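Long-range contacts in gamma-glutamyltranspeptidase (Streptomyces lincolnensis, PDB 6J3I), which probably acts on gamma-glutamyl compounds as an Ntn-type gamma-glutamyltranspeptidase, a homologue of LmbA: residues A[53-58]-A[420-425]; A[59-64]-A[434-439]. The protein carries 1 engineered substitution. All coordinates share one frame; numbering follows the deposited sequence.

Contact 1 (A[53-58]-A[420-425]). Engineered in segment 420-425: Ala421 (natural residue Thr).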
# COMPACT_ATOMS: atom_id res chain seq x y z
N HIS A 53 -1.94 -13.23 2.59
CA HIS A 53 -0.61 -13.10 1.96
C HIS A 53 -0.15 -11.68 1.59
O HIS A 53 1.01 -11.51 1.23
CB HIS A 53 -0.52 -13.99 0.71
CG HIS A 53 -1.50 -13.64 -0.37
ND1 HIS A 53 -1.11 -13.41 -1.67
CD2 HIS A 53 -2.84 -13.50 -0.35
CE1 HIS A 53 -2.17 -13.13 -2.40
NE2 HIS A 53 -3.24 -13.19 -1.62
N LEU A 54 -1.05 -10.70 1.62
CA LEU A 54 -0.76 -9.30 1.26
C LEU A 54 -1.19 -8.23 2.27
O LEU A 54 -0.77 -7.08 2.17
CB LEU A 54 -1.37 -8.97 -0.10
CG LEU A 54 -0.86 -9.81 -1.28
CD1 LEU A 54 -1.83 -9.80 -2.46
CD2 LEU A 54 0.53 -9.36 -1.73
N ASN A 55 -2.05 -8.58 3.23
CA ASN A 55 -2.37 -7.69 4.35
C ASN A 55 -2.87 -8.49 5.56
O ASN A 55 -2.90 -9.72 5.53
CB ASN A 55 -3.36 -6.58 3.95
CG ASN A 55 -4.79 -7.09 3.78
OD1 ASN A 55 -5.02 -8.23 3.38
ND2 ASN A 55 -5.75 -6.23 4.07
N GLY A 56 -3.22 -7.78 6.62
CA GLY A 56 -3.65 -8.41 7.86
C GLY A 56 -4.05 -7.35 8.88
O GLY A 56 -3.69 -6.17 8.71
N PRO A 57 -4.78 -7.75 9.94
CA PRO A 57 -5.24 -6.81 10.96
C PRO A 57 -4.15 -6.04 11.72
O PRO A 57 -4.42 -4.95 12.23
CB PRO A 57 -6.02 -7.70 11.94
CG PRO A 57 -6.39 -8.89 11.15
CD PRO A 57 -5.23 -9.12 10.24
N ALA A 58 -2.95 -6.61 11.82
CA ALA A 58 -1.83 -5.96 12.52
C ALA A 58 -0.87 -5.20 11.58
O ALA A 58 0.23 -4.80 11.98
CB ALA A 58 -1.07 -6.99 13.34
N ASP A 420 3.31 -6.68 -1.93
CA ASP A 420 2.94 -5.73 -0.88
C ASP A 420 1.57 -5.15 -1.11
O ASP A 420 1.34 -4.49 -2.12
CB ASP A 420 3.99 -4.61 -0.85
CG ASP A 420 3.61 -3.43 0.05
OD1 ASP A 420 3.18 -3.65 1.19
OD2 ASP A 420 3.78 -2.28 -0.38
N ALA A 421 0.68 -5.41 -0.16
CA ALA A 421 -0.57 -4.64 0.01
C ALA A 421 -1.78 -5.03 -0.83
O ALA A 421 -1.71 -5.82 -1.79
CB ALA A 421 -0.31 -3.13 -0.15
N CYS A 422 -2.89 -4.44 -0.41
CA CYS A 422 -4.14 -4.41 -1.13
C CYS A 422 -4.50 -2.97 -1.44
O CYS A 422 -3.82 -2.03 -1.01
CB CYS A 422 -5.23 -5.03 -0.26
SG CYS A 422 -4.90 -6.73 0.22
N HIS A 423 -5.58 -2.82 -2.20
CA HIS A 423 -6.19 -1.52 -2.40
C HIS A 423 -7.71 -1.59 -2.44
O HIS A 423 -8.30 -2.62 -2.75
CB HIS A 423 -5.65 -0.81 -3.65
CG HIS A 423 -5.90 0.66 -3.62
ND1 HIS A 423 -6.97 1.25 -4.26
CD2 HIS A 423 -5.29 1.64 -2.93
CE1 HIS A 423 -6.97 2.54 -3.99
NE2 HIS A 423 -5.96 2.80 -3.19
N LEU A 424 -8.33 -0.46 -2.12
CA LEU A 424 -9.76 -0.36 -1.97
C LEU A 424 -10.22 1.10 -2.13
O LEU A 424 -9.72 1.99 -1.45
CB LEU A 424 -10.11 -0.94 -0.60
CG LEU A 424 -11.52 -0.75 -0.05
CD1 LEU A 424 -12.10 -2.05 0.46
CD2 LEU A 424 -11.45 0.28 1.06
N ASP A 425 -11.17 1.33 -3.06
CA ASP A 425 -11.76 2.64 -3.38
C ASP A 425 -13.27 2.59 -3.32
O ASP A 425 -13.86 1.64 -3.83
CB ASP A 425 -11.46 3.05 -4.81
CG ASP A 425 -10.04 3.28 -5.06
OD1 ASP A 425 -9.45 4.08 -4.31
OD2 ASP A 425 -9.52 2.68 -6.02
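The carbonyl oxygen of Leu54 is approached twice by Ala421. Ala421 N gives Leu54 O a weak hydrogen bond of 3.2 Å whose N-H points well off line (125°), and Ala421 CA adds a C-H...O contact to Leu54 O of 3.3 Å. The loop after helix 36-50 thus lies against the backbone just before strand 424-428. Leucine suits this buried place. Its backbone sets Leu54 CB 3.6 Å from Ala421 O; with CG anti to the carbonyl carbon (chi1 -61°), the isobutyl end brings CD2 3.9 Å from Asp420 N and CG over a face of the His53 ring, toward its rim. An alanine here keeps CB but loses CG and both methyls, which would probably leave a gap beside Asp420 N and over the His53 ring. Cys422, small and weakly polar, fits against both neighbours, its SG lying 4.2 Å from Leu54 CB and 4.0 Å from Asn55 CB. The Asp420 side chain leaves the backbone away from the loop, and its carboxylate is taken up by a salt bridge with Arg459 and hydrogen bonds with Ser439 and Thr482. Ala421 is engineered and replaces a threonine that, as in relatives, is probably the nucleophile exposed by self-cleavage. Here the Asp420-Ala421 peptide bond is intact, consistent with an uncleaved precursor, and only modest forces join the segments around it: one weak N-H...O bond, a C-H...O contact and leucine and cysteine packing.

Contact 2 (A[59-64]-A[434-439])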
# COMPACT_ATOMS: atom_id res chain seq x y z
N GLY A 59 -1.28 -5.01 10.33
CA GLY A 59 -0.53 -4.19 9.39
C GLY A 59 -0.82 -2.71 9.56
O GLY A 59 -1.01 -2.23 10.68
N GLU A 60 -0.86 -2.00 8.43
CA GLU A 60 -0.94 -0.54 8.40
C GLU A 60 -1.78 -0.10 7.21
O GLU A 60 -2.06 -0.90 6.32
CB GLU A 60 0.46 0.08 8.32
CG GLU A 60 1.45 -0.63 7.40
CD GLU A 60 2.32 -1.69 8.09
OE1 GLU A 60 2.63 -2.71 7.41
OE2 GLU A 60 2.74 -1.52 9.26
N VAL A 61 -2.18 1.16 7.21
CA VAL A 61 -3.02 1.72 6.15
C VAL A 61 -3.01 3.26 6.12
O VAL A 61 -3.33 3.89 7.13
CB VAL A 61 -4.49 1.21 6.26
CG1 VAL A 61 -5.17 1.69 7.54
CG2 VAL A 61 -5.31 1.61 5.04
N PRO A 62 -2.61 3.86 4.98
CA PRO A 62 -2.98 5.23 4.68
C PRO A 62 -4.37 5.28 4.03
O PRO A 62 -4.68 4.46 3.17
CB PRO A 62 -1.91 5.71 3.68
CG PRO A 62 -0.99 4.57 3.46
CD PRO A 62 -1.63 3.34 4.01
N ILE A 63 -5.18 6.25 4.46
CA ILE A 63 -6.52 6.48 3.93
C ILE A 63 -6.59 7.94 3.52
O ILE A 63 -6.22 8.82 4.30
CB ILE A 63 -7.62 6.22 4.99
CG1 ILE A 63 -7.36 4.88 5.71
CG2 ILE A 63 -9.02 6.28 4.36
CD1 ILE A 63 -8.31 4.58 6.85
N LEU A 64 -7.02 8.20 2.29
CA LEU A 64 -7.37 9.53 1.83
C LEU A 64 -8.89 9.56 1.80
O LEU A 64 -9.51 8.66 1.22
CB LEU A 64 -6.82 9.78 0.42
CG LEU A 64 -5.36 10.21 0.26
CD1 LEU A 64 -4.92 9.99 -1.18
CD2 LEU A 64 -5.14 11.66 0.64
N VAL A 434 -13.37 7.61 -0.75
CA VAL A 434 -12.23 7.08 0.01
C VAL A 434 -11.30 6.34 -0.93
O VAL A 434 -11.74 5.76 -1.93
CB VAL A 434 -12.61 6.00 1.05
CG1 VAL A 434 -11.85 6.22 2.34
CG2 VAL A 434 -14.11 5.92 1.28
N ALA A 435 -10.02 6.32 -0.58
CA ALA A 435 -9.04 5.46 -1.24
C ALA A 435 -8.03 5.02 -0.18
O ALA A 435 -7.45 5.86 0.51
CB ALA A 435 -8.36 6.20 -2.38
N ALA A 436 -7.83 3.71 -0.05
CA ALA A 436 -6.97 3.15 0.99
C ALA A 436 -6.11 2.02 0.43
O ALA A 436 -6.59 1.22 -0.37
CB ALA A 436 -7.81 2.64 2.15
N THR A 437 -4.85 1.96 0.85
CA THR A 437 -3.99 0.82 0.50
C THR A 437 -3.49 0.18 1.79
O THR A 437 -2.43 0.55 2.30
CB THR A 437 -2.90 1.15 -0.56
OG1 THR A 437 -1.62 0.62 -0.19
CG2 THR A 437 -2.77 2.60 -0.78
N PRO A 438 -4.28 -0.76 2.35
CA PRO A 438 -3.86 -1.52 3.52
C PRO A 438 -2.88 -2.63 3.14
O PRO A 438 -2.97 -3.21 2.06
CB PRO A 438 -5.16 -2.10 4.07
CG PRO A 438 -6.05 -2.20 2.89
CD PRO A 438 -5.67 -1.08 1.97
N SER A 439 -1.98 -2.92 4.07
CA SER A 439 -0.89 -3.85 3.87
C SER A 439 -0.39 -4.33 5.21
O SER A 439 -0.91 -3.94 6.26
CB SER A 439 0.25 -3.13 3.16
OG SER A 439 1.13 -4.06 2.57
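Leu64 and Ala435 form a regular pair in an antiparallel strand pairing, part of the central beta structure of the Ntn hydrolase fold. Leu64 N gives a nearly straight bond (174°) to Ala435 O at 3.0 Å, and Leu64 O takes Ala435 N in return. Both put their side chains on the same face, where Leu64 packs on Val74 of the next strand. At the other end Glu60 and Ser439 exchange two bonds: Glu60 N reaches Ser439 O at 2.9 Å, tilted from the carbonyl plane, and Ser439 N reaches Glu60 O at 3.0 Å. Their polar ends suit a buried site because each has a partner: the Glu60 chain, bent at chi2 (-93°), brings its carboxylate to Arg459, and the Ser439 hydroxyl meets Asp420. Between these ends Pro62 has no N-H to offer Thr437 O and sets CD against it instead, at 3.4 Å, while the link from Thr437 N to Pro62 O is weak. Apolar contact fills in on the face covered by Trp115: Val61 CG2, anti to its backbone nitrogen, meets Pro438 CB at 3.8 Å. Further along, Ile63 and Val434 lie side by side, with Ile63 CG2 3.5 Å from Val434 CG1.

From the N terminus, helix 36-50 runs into the loop 53-58, which passes directly into 59-64 and the strand 61-66. Some 360 residues later the chain returns as 420-425, closing the long loop of contact 1, then turns back through strands 424-428 and 433-436 to close contact 2 at 434-439. The segments alternate along the chain, so the two closures cross rather than nest. The contacts lie about 8 Å apart, centre to centre, and the two returning segments are hydrogen-bonded to each other, with Cys422 N to Pro438 O at 2.8 Å. Together the contacts tie the early helix-loop-strand unit to the strand pair that follows the engineered site.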